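Local coordinates for protein Exo-1,3/1,4-beta-glucanase (Pseudoalteromonas sp., PDB 3RRX) that probably hydrolyses beta-1,3- and beta-1,4-linked glucans from their chain ends, as a family 3 glycoside hydrolase with beta-glucosidase-like activity, at residues L400-E405 against I616-L621; S406-K411 against D562-N567; A412-L417 against K479-I484; V525-L530 against D545-A550; G570-D575 against L610-N615. The protein carries 1 engineered substitution. All coordinates share one frame; numbering follows the deposited sequence.

In the fold
All five contacts lie in the (alpha/beta)6-sheet domain. Contacts 2, 3 and 4 are buried, contact 4 the most completely; contact 1 is partly buried and contact 5 lies at the surface. Contact 4 joins two neighbouring parallel strands by a full backbone ladder. Contact 3 pairs strands 415-419 and 482-488 of the same sheet, and A483 O to V526 N carries the ladder on to contact 4. Contact 1 starts on edge strand 399-403, antiparallel to 546-551, but its partner is an irregular tail, so side-chain amides and waters replace the ladder. Contact 2 ties the loop between strands 399-403 and 415-419 to the end of helix 558-564. Contact 5, loop on loop, meets contact 2 through Y612 OH and V563 O.

Contact 1 (L400-E405 against I616-L621); sequences LLKNNE and INVPVL
N404 reads the backbone of V618 from both ends of its amide. Its OD1 takes the N-H of V618 at 2.8 Å, and its ND2 returns a bond to V618 O at 3.1 Å, that oxygen lying close to the plane of the N404 amide. CG sits anti to the carbonyl carbon (chi1 -81°), which brings OD1 and ND2 within reach of the V618 N-H and C=O. With an alanine here, V618 N and O would probably both lose their amide partner, leaving the 616-621 segment freer to move. N617 answers in the other direction: its OD1 accepts the E405 N-H at 2.9 Å, the donor lying in the carbonyl plane, while a weak bond runs from N617 ND2 to E405 OE2. The two asparagine amides are turned 59° from each other. Edge strand 399-403 has F547 on its other flank, where L401 and K402 form a classic beta bulge; here asparagine side chains stand in for a strand pairing. One water accepts from N403 N and donates to N404 OD1 and I616 O, filling in where the backbones do not meet. Further out, the extended K402 chain crosses V618 at a slant, CG lying 4.0 Å from V618 CB, and its NZ bonds to S544 O and L541 O, with another water linking it to P619 O. V618 CG2 rests 3.8 Å from L401 O.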
# COMPACT_ATOMS: atom_id res chain seq x y z
N LEU A 400 -22.19 1.17 -2.30
CA LEU A 400 -23.47 0.47 -2.29
C LEU A 400 -23.84 0.05 -3.71
O LEU A 400 -24.17 0.89 -4.55
CB LEU A 400 -24.54 1.38 -1.67
CG LEU A 400 -25.97 0.84 -1.52
CD1 LEU A 400 -25.99 -0.36 -0.59
CD2 LEU A 400 -26.89 1.94 -0.98
N LEU A 401 -23.79 -1.25 -3.99
CA LEU A 401 -24.08 -1.77 -5.33
C LEU A 401 -25.57 -2.05 -5.51
O LEU A 401 -26.11 -1.88 -6.60
CB LEU A 401 -23.28 -3.05 -5.61
CG LEU A 401 -21.75 -2.94 -5.59
CD1 LEU A 401 -21.11 -4.29 -5.90
CD2 LEU A 401 -21.23 -1.87 -6.55
N LYS A 402 -26.22 -2.48 -4.43
CA LYS A 402 -27.63 -2.88 -4.47
C LYS A 402 -28.26 -2.56 -3.12
O LYS A 402 -27.66 -2.81 -2.07
CB LYS A 402 -27.74 -4.39 -4.77
CG LYS A 402 -29.16 -4.95 -4.72
CD LYS A 402 -29.18 -6.42 -5.14
CE LYS A 402 -30.61 -7.00 -5.09
NZ LYS A 402 -30.60 -8.43 -5.54
N ASN A 403 -29.46 -1.99 -3.16
CA ASN A 403 -30.23 -1.68 -1.96
C ASN A 403 -31.73 -1.79 -2.27
O ASN A 403 -32.44 -0.79 -2.25
CB ASN A 403 -29.90 -0.28 -1.45
CG ASN A 403 -30.48 -0.01 -0.06
OD1 ASN A 403 -30.80 -0.93 0.69
ND2 ASN A 403 -30.61 1.27 0.28
N ASN A 404 -32.19 -3.00 -2.56
CA ASN A 404 -33.57 -3.18 -3.01
C ASN A 404 -34.57 -2.85 -1.91
O ASN A 404 -34.36 -3.21 -0.75
CB ASN A 404 -33.80 -4.59 -3.54
CG ASN A 404 -33.32 -4.75 -4.97
OD1 ASN A 404 -32.51 -3.96 -5.45
ND2 ASN A 404 -33.82 -5.77 -5.66
N GLU A 405 -35.64 -2.15 -2.30
CA GLU A 405 -36.68 -1.71 -1.37
C GLU A 405 -36.11 -0.92 -0.19
O GLU A 405 -36.71 -0.88 0.89
CB GLU A 405 -37.49 -2.91 -0.85
CG GLU A 405 -38.11 -3.77 -1.96
CD GLU A 405 -38.96 -2.97 -2.93
OE1 GLU A 405 -39.62 -2.00 -2.50
OE2 GLU A 405 -38.96 -3.30 -4.13
N ILE A 616 -33.59 2.91 -6.44
CA ILE A 616 -33.31 2.04 -7.56
C ILE A 616 -33.28 0.60 -7.08
O ILE A 616 -32.69 0.30 -6.05
CB ILE A 616 -31.96 2.40 -8.20
CG1 ILE A 616 -32.02 3.82 -8.77
CG2 ILE A 616 -31.58 1.41 -9.28
CD1 ILE A 616 -30.71 4.31 -9.35
N ASN A 617 -33.95 -0.29 -7.81
CA ASN A 617 -33.86 -1.72 -7.54
C ASN A 617 -32.96 -2.35 -8.59
O ASN A 617 -32.96 -1.93 -9.74
CB ASN A 617 -35.24 -2.39 -7.56
CG ASN A 617 -36.10 -2.05 -6.34
OD1 ASN A 617 -35.60 -1.92 -5.21
ND2 ASN A 617 -37.40 -1.91 -6.56
N VAL A 618 -32.19 -3.36 -8.19
CA VAL A 618 -31.39 -4.14 -9.13
C VAL A 618 -32.11 -5.46 -9.37
O VAL A 618 -32.42 -6.18 -8.42
CB VAL A 618 -29.97 -4.41 -8.59
CG1 VAL A 618 -29.17 -5.29 -9.55
CG2 VAL A 618 -29.25 -3.10 -8.31
N PRO A 619 -32.39 -5.79 -10.63
CA PRO A 619 -33.16 -7.01 -10.91
C PRO A 619 -32.31 -8.26 -10.74
O PRO A 619 -31.08 -8.18 -10.61
CB PRO A 619 -33.56 -6.84 -12.38
CG PRO A 619 -32.45 -6.01 -12.97
CD PRO A 619 -32.02 -5.07 -11.87
N VAL A 620 -32.96 -9.41 -10.73
CA VAL A 620 -32.25 -10.69 -10.79
C VAL A 620 -31.35 -10.74 -12.04
O VAL A 620 -31.77 -10.40 -13.15
CB VAL A 620 -33.24 -11.88 -10.75
CG1 VAL A 620 -32.56 -13.18 -11.18
CG2 VAL A 620 -33.83 -12.03 -9.34
N LEU A 621 -30.11 -11.16 -11.84
CA LEU A 621 -29.07 -11.13 -12.86
C LEU A 621 -28.81 -12.52 -13.41
O LEU A 621 -29.07 -13.52 -12.74
CB LEU A 621 -27.77 -10.59 -12.24
CG LEU A 621 -27.84 -9.18 -11.65
CD1 LEU A 621 -26.56 -8.88 -10.84
CD2 LEU A 621 -28.08 -8.14 -12.75
O HOH W 1 -29.65 -9.07 -8.25
O HOH W 2 -33.26 -8.49 -7.52
O HOH W 3 -30.99 -1.64 -5.45
O HOH W 4 -33.20 1.67 -2.88

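Contact 2 (S406-K411 against D562-N567)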
# COMPACT_ATOMS: atom_id res chain seq x y z
N SER A 406 -34.96 -0.30 -0.40
CA SER A 406 -34.34 0.54 0.63
C SER A 406 -34.22 -0.17 1.98
O SER A 406 -34.56 0.40 3.02
CB SER A 406 -35.11 1.85 0.79
OG SER A 406 -35.14 2.56 -0.42
N ILE A 407 -33.73 -1.40 1.96
CA ILE A 407 -33.57 -2.13 3.22
C ILE A 407 -32.53 -1.45 4.12
O ILE A 407 -32.65 -1.46 5.34
CB ILE A 407 -33.25 -3.62 2.96
CG1 ILE A 407 -33.15 -4.39 4.28
CG2 ILE A 407 -31.98 -3.76 2.12
CD1 ILE A 407 -32.89 -5.86 4.09
N LEU A 408 -31.51 -0.85 3.51
CA LEU A 408 -30.57 -0.00 4.24
C LEU A 408 -31.04 1.44 4.19
O LEU A 408 -31.59 1.88 3.17
CB LEU A 408 -29.17 -0.09 3.61
CG LEU A 408 -28.40 -1.40 3.81
CD1 LEU A 408 -27.09 -1.38 3.02
CD2 LEU A 408 -28.14 -1.65 5.31
N PRO A 409 -30.81 2.22 5.26
CA PRO A 409 -30.14 1.81 6.50
C PRO A 409 -31.07 1.05 7.43
O PRO A 409 -32.29 1.23 7.41
CB PRO A 409 -29.74 3.15 7.13
CG PRO A 409 -30.80 4.10 6.66
CD PRO A 409 -31.16 3.65 5.26
N ILE A 410 -30.48 0.20 8.26
CA ILE A 410 -31.24 -0.64 9.17
C ILE A 410 -31.43 0.07 10.50
O ILE A 410 -30.48 0.63 11.05
CB ILE A 410 -30.48 -1.95 9.44
CG1 ILE A 410 -30.40 -2.79 8.17
CG2 ILE A 410 -31.14 -2.73 10.59
CD1 ILE A 410 -29.26 -3.78 8.18
N LYS A 411 -32.66 0.06 11.01
CA LYS A 411 -32.92 0.60 12.35
C LYS A 411 -32.01 -0.05 13.39
O LYS A 411 -32.00 -1.27 13.53
CB LYS A 411 -34.38 0.35 12.75
CG LYS A 411 -35.39 1.18 11.98
CD LYS A 411 -35.29 2.65 12.36
CE LYS A 411 -36.35 3.49 11.64
NZ LYS A 411 -37.73 3.18 12.14
N ASP A 562 -21.44 2.70 11.02
CA ASP A 562 -21.76 4.13 10.89
C ASP A 562 -22.66 4.41 9.68
O ASP A 562 -23.52 5.30 9.74
CB ASP A 562 -20.49 4.97 10.69
CG ASP A 562 -19.64 5.08 11.94
OD1 ASP A 562 -20.14 4.84 13.06
OD2 ASP A 562 -18.44 5.41 11.79
N VAL A 563 -22.43 3.70 8.59
CA VAL A 563 -23.21 3.91 7.37
C VAL A 563 -24.45 3.00 7.28
O VAL A 563 -25.52 3.45 6.88
CB VAL A 563 -22.34 3.76 6.10
CG1 VAL A 563 -23.20 3.89 4.84
CG2 VAL A 563 -21.19 4.79 6.10
N LEU A 564 -24.30 1.73 7.64
CA LEU A 564 -25.38 0.76 7.47
C LEU A 564 -26.53 0.93 8.46
O LEU A 564 -27.66 0.57 8.15
CB LEU A 564 -24.84 -0.68 7.56
CG LEU A 564 -24.35 -1.30 6.24
CD1 LEU A 564 -23.24 -0.46 5.60
CD2 LEU A 564 -23.87 -2.72 6.50
N LEU A 565 -26.23 1.44 9.65
CA LEU A 565 -27.25 1.58 10.71
C LEU A 565 -27.77 3.01 10.83
O LEU A 565 -27.04 3.95 10.57
CB LEU A 565 -26.67 1.17 12.06
CG LEU A 565 -26.12 -0.25 12.25
CD1 LEU A 565 -25.72 -0.47 13.71
CD2 LEU A 565 -27.17 -1.27 11.85
N THR A 566 -29.02 3.16 11.25
CA THR A 566 -29.52 4.47 11.67
C THR A 566 -28.89 4.81 13.01
O THR A 566 -28.25 3.96 13.64
CB THR A 566 -31.05 4.48 11.87
OG1 THR A 566 -31.38 3.64 12.99
CG2 THR A 566 -31.78 3.98 10.62
N ASN A 567 -29.07 6.04 13.47
CA ASN A 567 -28.77 6.37 14.87
C ASN A 567 -29.90 5.86 15.78
O ASN A 567 -30.82 5.18 15.31
CB ASN A 567 -28.54 7.87 15.05
CG ASN A 567 -29.76 8.71 14.71
OD1 ASN A 567 -30.90 8.23 14.77
ND2 ASN A 567 -29.52 9.96 14.34
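I410 uses both its backbone polar groups on the residues that flank L565. I410 N donates to L564 O at 2.8 Å, and I410 O accepts from T566 N at 2.9 Å. Together they make a single beta bridge of I410 with L565. L565 is the first residue to leave helical angles after helix 558-564, so I410 occupies L564 O and T566 N just where the helix gives way to loop. A CA-H...O contact from L565 CA, 3.4 Å from I410 O, adds a second approach to that oxygen. Other backbone groups are met from outside: L565 O by Q573 NE2, V563 O by Y612 OH, and L408 N by N403 OD1.

T566 holds its hydroxyl between the backbone N and the carbonyl carbon (chi1 66°). There OG1 donates to N567 O at 2.8 Å, on a lone pair in the carbonyl plane, and takes the N-H of A412, while CG2 lies 3.6 Å from I410 O. A valine in its place would probably leave A412 N and N567 O without this shared hydroxyl, and the loop freer to shift.

The apolar parts close round these bonds. L408 CD2 lies 3.9 Å from L564 CG. P409 follows a cis peptide bond and sets CB 3.5 Å from L564 O; its ring crosses the T566 side chain at about a right angle, CG nearest the methyl. L565 CD2 reaches the flank of I410. Backbone groups, the T566 hydroxyl and side chains from neighbouring loops and the edge strand share the polar work.

Contact 3 (A412-L417 against K479-I484)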
# COMPACT_ATOMS: atom_id res chain seq x y z
N ALA A 412 -31.27 0.77 14.13
CA ALA A 412 -30.32 0.26 15.12
C ALA A 412 -31.02 -0.48 16.26
O ALA A 412 -30.41 -1.31 16.94
CB ALA A 412 -29.45 1.39 15.66
N SER A 413 -32.30 -0.19 16.45
CA SER A 413 -33.07 -0.83 17.52
C SER A 413 -33.67 -2.17 17.09
O SER A 413 -34.44 -2.77 17.85
CB SER A 413 -34.18 0.10 18.00
OG SER A 413 -35.03 0.47 16.92
N SER A 414 -33.33 -2.63 15.90
CA SER A 414 -33.87 -3.89 15.38
C SER A 414 -33.22 -5.10 16.04
O SER A 414 -32.26 -4.97 16.80
CB SER A 414 -33.65 -4.00 13.87
OG SER A 414 -34.18 -2.89 13.17
N ARG A 415 -33.72 -6.28 15.70
CA ARG A 415 -33.05 -7.53 16.04
C ARG A 415 -32.25 -8.00 14.83
O ARG A 415 -32.82 -8.31 13.77
CB ARG A 415 -34.05 -8.60 16.45
CG ARG A 415 -33.40 -9.93 16.80
CD ARG A 415 -34.44 -10.98 17.14
NE ARG A 415 -35.43 -10.48 18.09
CZ ARG A 415 -35.35 -10.62 19.41
NH1 ARG A 415 -34.32 -11.25 19.95
NH2 ARG A 415 -36.31 -10.13 20.19
N ILE A 416 -30.93 -8.04 14.98
CA ILE A 416 -30.04 -8.30 13.87
C ILE A 416 -29.21 -9.56 14.10
O ILE A 416 -28.72 -9.80 15.20
CB ILE A 416 -29.10 -7.10 13.65
CG1 ILE A 416 -29.92 -5.85 13.33
CG2 ILE A 416 -28.06 -7.38 12.54
CD1 ILE A 416 -29.11 -4.58 13.29
N LEU A 417 -29.07 -10.36 13.05
CA LEU A 417 -28.13 -11.47 13.04
C LEU A 417 -26.94 -11.09 12.17
O LEU A 417 -27.12 -10.64 11.04
CB LEU A 417 -28.78 -12.71 12.45
CG LEU A 417 -27.89 -13.93 12.21
CD1 LEU A 417 -27.44 -14.54 13.54
CD2 LEU A 417 -28.65 -14.95 11.38
N LYS A 479 -35.73 -15.45 15.57
CA LYS A 479 -35.64 -15.06 14.17
C LYS A 479 -35.39 -13.56 14.04
O LYS A 479 -36.13 -12.75 14.61
CB LYS A 479 -36.90 -15.45 13.42
CG LYS A 479 -36.78 -15.33 11.92
CD LYS A 479 -38.02 -15.89 11.24
CE LYS A 479 -37.67 -16.52 9.90
NZ LYS A 479 -38.88 -17.03 9.18
N PRO A 480 -34.34 -13.18 13.29
CA PRO A 480 -33.98 -11.76 13.22
C PRO A 480 -34.84 -10.99 12.23
O PRO A 480 -35.46 -11.58 11.34
CB PRO A 480 -32.52 -11.79 12.74
CG PRO A 480 -32.46 -13.00 11.87
CD PRO A 480 -33.42 -14.02 12.49
N ASP A 481 -34.87 -9.67 12.38
CA ASP A 481 -35.51 -8.79 11.40
C ASP A 481 -34.70 -8.72 10.11
O ASP A 481 -35.25 -8.50 9.03
CB ASP A 481 -35.65 -7.39 11.99
CG ASP A 481 -36.50 -7.37 13.24
OD1 ASP A 481 -37.49 -8.12 13.29
OD2 ASP A 481 -36.18 -6.60 14.15
N VAL A 482 -33.38 -8.89 10.23
CA VAL A 482 -32.48 -8.80 9.08
C VAL A 482 -31.18 -9.51 9.41
O VAL A 482 -30.79 -9.60 10.58
CB VAL A 482 -32.19 -7.32 8.70
CG1 VAL A 482 -31.54 -6.58 9.86
CG2 VAL A 482 -31.32 -7.22 7.42
N ALA A 483 -30.52 -10.05 8.39
CA ALA A 483 -29.20 -10.66 8.57
C ALA A 483 -28.17 -9.83 7.82
O ALA A 483 -28.33 -9.56 6.63
CB ALA A 483 -29.20 -12.09 8.08
N ILE A 484 -27.12 -9.41 8.51
CA ILE A 484 -25.98 -8.78 7.84
C ILE A 484 -24.94 -9.86 7.68
O ILE A 484 -24.46 -10.42 8.67
CB ILE A 484 -25.40 -7.62 8.66
CG1 ILE A 484 -26.45 -6.51 8.81
CG2 ILE A 484 -24.12 -7.07 8.00
CD1 ILE A 484 -26.02 -5.38 9.73
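I416 and V482 lie side by side and point the same way, I416 CG1 3.9 Å from V482 CG1 on the face of the sheet where helix 453-463 packs. V482 sets CG1 between its backbone N and carbonyl carbon (chi1 60°), which turns that methyl to the isoleucine. The I416 CG2 branch crosses the end of I484 obliquely, CD1 being 4.0 Å away. L417 and A483 occupy the other face, and there the L417 CB rests 3.7 Å from P480 CG, the proline ring packing against L417 just before strand 482-488 begins.

The strands run parallel in direction but diverge by 40° between the short segments 415-417 and 482-484. L417 N bonds to V482 O and I484 N to L417 O, the ladder of the mixed six-stranded sheet of the family 3 C-terminal domain, whose order continues from 482-488 to 525-530.

D481 opens the pairing. Its carboxylate OD2 takes the N-H of R415 at 2.9 Å, almost straight at 173° but met from above the carboxylate plane, and its own N-H goes back to R415 O at 2.8 Å. The R415 chain runs alongside the backbone of K479 and P480, CD 3.5 Å from K479 O.

The chemistry therefore changes along the pair: at the exposed entrance an aspartate side chain substitutes for a strand acceptor, whereas further in, backbone bonds flanked by aliphatic side chains do the work.

Contact 4 (V525-L530 against D545-A550); sequences VVTVFL and DAFVAA
T527 bonds to A546 and V548 on either side of F547, and F529 to V548 and A550 on either side of A549, in a parallel ladder. T527 N to A546 O, V548 N to T527 O and F529 N to V548 O each span 2.8 Å. These two strands of the beta-alpha-beta unit through helix 538-542 differ in direction by only 13°.

At the N-terminal end of the ladder the D545 side chain joins the pairing. Its OD1 accepts from V525 N at 2.8 Å on the anti side of the carboxylate, while V525 O receives both D545 N and A546 N.

On the face of T527, F529 and F547 the two rings meet obliquely, planes 38° apart. F529 swings its ring out with CG anti to the backbone N (chi1 -173°), and F547 sets CZ 3.6 Å from F529 CB. T527 CG2 lies against F547 CE1 at 3.7 Å, and its hydroxyl bonds to S544 OG.

On the other face V526 CG2 meets A546 CB, and V528 CG1 meets A550 CB at 3.8 Å.

Backbone bonds satisfy the facing N-H and C=O groups inside; the one carboxylate is kept to the partly exposed end.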
# COMPACT_ATOMS: atom_id res chain seq x y z
N VAL A 525 -31.63 -10.00 3.62
CA VAL A 525 -30.18 -10.19 3.68
C VAL A 525 -29.42 -8.97 3.18
O VAL A 525 -29.64 -8.52 2.07
CB VAL A 525 -29.76 -11.41 2.84
CG1 VAL A 525 -28.27 -11.38 2.55
CG2 VAL A 525 -30.18 -12.72 3.54
N VAL A 526 -28.54 -8.43 4.03
CA VAL A 526 -27.63 -7.37 3.62
C VAL A 526 -26.22 -7.94 3.57
O VAL A 526 -25.66 -8.35 4.59
CB VAL A 526 -27.63 -6.19 4.62
CG1 VAL A 526 -26.49 -5.22 4.31
CG2 VAL A 526 -28.98 -5.47 4.60
N THR A 527 -25.62 -7.96 2.38
CA THR A 527 -24.31 -8.57 2.23
C THR A 527 -23.20 -7.53 2.25
O THR A 527 -23.25 -6.54 1.50
CB THR A 527 -24.23 -9.41 0.94
OG1 THR A 527 -25.14 -10.51 1.05
CG2 THR A 527 -22.80 -9.93 0.72
N VAL A 528 -22.23 -7.72 3.13
CA VAL A 528 -21.03 -6.88 3.16
C VAL A 528 -19.87 -7.69 2.60
O VAL A 528 -19.46 -8.70 3.18
CB VAL A 528 -20.68 -6.41 4.59
CG1 VAL A 528 -19.39 -5.56 4.58
CG2 VAL A 528 -21.84 -5.62 5.19
N PHE A 529 -19.34 -7.25 1.46
CA PHE A 529 -18.38 -8.02 0.69
C PHE A 529 -16.97 -7.45 0.87
O PHE A 529 -16.69 -6.31 0.49
CB PHE A 529 -18.81 -7.97 -0.79
CG PHE A 529 -18.02 -8.86 -1.70
CD1 PHE A 529 -18.06 -10.24 -1.55
CD2 PHE A 529 -17.26 -8.32 -2.73
CE1 PHE A 529 -17.35 -11.07 -2.40
CE2 PHE A 529 -16.55 -9.14 -3.60
CZ PHE A 529 -16.59 -10.52 -3.43
N LEU A 530 -16.09 -8.26 1.46
CA LEU A 530 -14.68 -7.89 1.64
C LEU A 530 -13.84 -8.46 0.50
O LEU A 530 -13.84 -9.67 0.27
CB LEU A 530 -14.16 -8.44 2.97
CG LEU A 530 -14.93 -7.99 4.21
CD1 LEU A 530 -14.44 -8.74 5.47
CD2 LEU A 530 -14.79 -6.49 4.39
N ASP A 545 -30.61 -8.81 -0.65
CA ASP A 545 -31.49 -7.64 -0.80
C ASP A 545 -30.68 -6.36 -0.95
O ASP A 545 -31.02 -5.47 -1.74
CB ASP A 545 -32.44 -7.54 0.39
CG ASP A 545 -33.36 -8.73 0.48
OD1 ASP A 545 -33.07 -9.68 1.24
OD2 ASP A 545 -34.36 -8.74 -0.26
N ALA A 546 -29.59 -6.27 -0.19
CA ALA A 546 -28.60 -5.21 -0.35
C ALA A 546 -27.20 -5.81 -0.43
O ALA A 546 -26.95 -6.89 0.10
CB ALA A 546 -28.69 -4.20 0.79
N PHE A 547 -26.29 -5.11 -1.10
CA PHE A 547 -24.94 -5.62 -1.29
C PHE A 547 -23.97 -4.44 -1.27
O PHE A 547 -24.12 -3.50 -2.05
CB PHE A 547 -24.86 -6.37 -2.62
CG PHE A 547 -23.58 -7.15 -2.83
CD1 PHE A 547 -23.58 -8.54 -2.72
CD2 PHE A 547 -22.40 -6.51 -3.19
CE1 PHE A 547 -22.42 -9.27 -2.95
CE2 PHE A 547 -21.23 -7.23 -3.42
CZ PHE A 547 -21.24 -8.61 -3.30
N VAL A 548 -23.00 -4.51 -0.36
CA VAL A 548 -22.02 -3.44 -0.18
C VAL A 548 -20.60 -3.92 -0.50
O VAL A 548 -20.15 -4.91 0.07
CB VAL A 548 -22.03 -2.89 1.27
CG1 VAL A 548 -20.96 -1.81 1.46
CG2 VAL A 548 -23.42 -2.35 1.63
N ALA A 549 -19.92 -3.23 -1.40
CA ALA A 549 -18.50 -3.48 -1.62
C ALA A 549 -17.73 -2.69 -0.58
O ALA A 549 -17.69 -1.46 -0.63
CB ALA A 549 -18.08 -3.07 -3.03
N ALA A 550 -17.14 -3.40 0.38
CA ALA A 550 -16.43 -2.76 1.48
C ALA A 550 -14.91 -2.82 1.30
O ALA A 550 -14.16 -2.25 2.10
CB ALA A 550 -16.84 -3.38 2.85

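Contact 5 (G570-D575 against L610-N615)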
# COMPACT_ATOMS: atom_id res chain seq x y z
N GLY A 570 -33.48 6.54 14.89
CA GLY A 570 -33.95 5.91 13.66
C GLY A 570 -33.67 6.71 12.40
O GLY A 570 -34.19 6.40 11.33
N LYS A 571 -32.83 7.74 12.52
CA LYS A 571 -32.49 8.57 11.37
C LYS A 571 -31.13 8.18 10.79
O LYS A 571 -30.28 7.62 11.47
CB LYS A 571 -32.47 10.05 11.76
CG LYS A 571 -33.76 10.55 12.42
CD LYS A 571 -33.62 12.01 12.82
CE LYS A 571 -34.82 12.50 13.63
NZ LYS A 571 -34.87 11.90 14.99
N THR A 572 -30.94 8.50 9.52
CA THR A 572 -29.68 8.22 8.85
C THR A 572 -28.57 8.96 9.57
O THR A 572 -28.72 10.15 9.87
CB THR A 572 -29.73 8.68 7.38
OG1 THR A 572 -30.75 7.94 6.70
CG2 THR A 572 -28.40 8.46 6.69
N GLN A 573 -27.47 8.28 9.87
CA GLN A 573 -26.33 8.97 10.47
C GLN A 573 -25.26 9.34 9.44
O GLN A 573 -24.76 10.46 9.44
CB GLN A 573 -25.75 8.20 11.66
CG GLN A 573 -25.65 6.70 11.47
CD GLN A 573 -24.98 6.00 12.65
OE1 GLN A 573 -24.48 6.65 13.58
NE2 GLN A 573 -24.97 4.68 12.62
N PHE A 574 -24.90 8.39 8.57
CA PHE A 574 -24.02 8.67 7.44
C PHE A 574 -24.60 8.01 6.19
O PHE A 574 -25.05 6.87 6.25
CB PHE A 574 -22.62 8.12 7.69
CG PHE A 574 -21.87 8.82 8.78
CD1 PHE A 574 -21.06 9.91 8.48
CD2 PHE A 574 -21.94 8.38 10.09
CE1 PHE A 574 -20.36 10.56 9.48
CE2 PHE A 574 -21.23 9.02 11.10
CZ PHE A 574 -20.44 10.12 10.79
N ASP A 575 -24.59 8.72 5.07
CA ASP A 575 -25.04 8.12 3.81
C ASP A 575 -23.80 7.56 3.11
O ASP A 575 -22.68 7.90 3.49
CB ASP A 575 -25.72 9.19 2.95
CG ASP A 575 -26.62 8.61 1.84
OD1 ASP A 575 -26.53 7.40 1.53
OD2 ASP A 575 -27.43 9.38 1.27
N LEU A 610 -24.67 3.68 -5.38
CA LEU A 610 -25.96 4.14 -4.88
C LEU A 610 -25.82 4.92 -3.59
O LEU A 610 -24.81 4.80 -2.88
CB LEU A 610 -26.90 2.95 -4.66
CG LEU A 610 -27.25 2.06 -5.85
CD1 LEU A 610 -28.15 0.91 -5.39
CD2 LEU A 610 -27.90 2.84 -6.99
N THR A 611 -26.83 5.73 -3.28
CA THR A 611 -26.93 6.35 -1.96
C THR A 611 -28.34 6.16 -1.45
O THR A 611 -29.22 5.68 -2.17
CB THR A 611 -26.65 7.86 -2.00
OG1 THR A 611 -27.76 8.53 -2.62
CG2 THR A 611 -25.36 8.18 -2.76
N TYR A 612 -28.57 6.54 -0.20
CA TYR A 612 -29.90 6.42 0.39
C TYR A 612 -30.91 7.35 -0.28
O TYR A 612 -32.12 7.18 -0.12
CB TYR A 612 -29.82 6.70 1.89
CG TYR A 612 -29.04 5.64 2.66
CD1 TYR A 612 -28.97 4.33 2.20
CD2 TYR A 612 -28.38 5.96 3.84
CE1 TYR A 612 -28.27 3.36 2.91
CE2 TYR A 612 -27.68 5.00 4.55
CZ TYR A 612 -27.63 3.70 4.09
OH TYR A 612 -26.94 2.74 4.80
N GLN A 613 -30.43 8.32 -1.05
CA GLN A 613 -31.33 9.21 -1.79
C GLN A 613 -31.89 8.55 -3.05
O GLN A 613 -32.88 9.02 -3.62
CB GLN A 613 -30.64 10.53 -2.15
CG GLN A 613 -30.32 11.39 -0.94
CD GLN A 613 -31.56 11.72 -0.14
OE1 GLN A 613 -31.62 11.48 1.07
NE2 GLN A 613 -32.57 12.28 -0.80
N ASP A 614 -31.26 7.46 -3.50
CA ASP A 614 -31.76 6.73 -4.67
C ASP A 614 -32.89 5.78 -4.30
O ASP A 614 -32.95 5.27 -3.19
CB ASP A 614 -30.63 5.94 -5.33
CG ASP A 614 -29.53 6.82 -5.83
OD1 ASP A 614 -29.84 7.86 -6.46
OD2 ASP A 614 -28.35 6.50 -5.59
N ASN A 615 -33.78 5.54 -5.25
CA ASN A 615 -34.79 4.50 -5.10
C ASN A 615 -34.74 3.56 -6.29
O ASN A 615 -35.69 3.45 -7.06
CB ASN A 615 -36.18 5.10 -4.91
CG ASN A 615 -36.27 5.97 -3.67
OD1 ASN A 615 -36.40 5.47 -2.55
ND2 ASN A 615 -36.17 7.28 -3.86
O HOH W 5 -29.36 10.56 2.60
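D575 and Y612 bury most of the area here, where a type I beta turn, T611 to D614, meets the loop 570-575. The turn closes on itself through D614 N to T611 O, and T611 OG1, accepting from Q613 N, adds an ST turn.

D575 reaches the turn with CG anti to its backbone N (chi1 -161°), which carries the carboxylate to the N-H of Y612. OD1 takes that N-H at 2.8 Å on its syn lone pair, and the bond is nearly straight at 171°. The carboxylate then slides past the Y612 side chain in the opposite direction, its plane only 12° from that of the ring, and OD1 lies 3.3 Å from Y612 CG.

Y612 is held at its far end too: its OH bonds to V563 O at the end of helix 558-564, and the F576 ring meets that of Y612. T572 approaches the ring edge near its plane, CG2 3.8 Å from Y612 CD2, while F574 O lies 3.6 Å from Y612 CE2.

A water bridges the segments, donating to D575 OD2 at 2.6 Å and to Q613 OE1 at 2.9 Å.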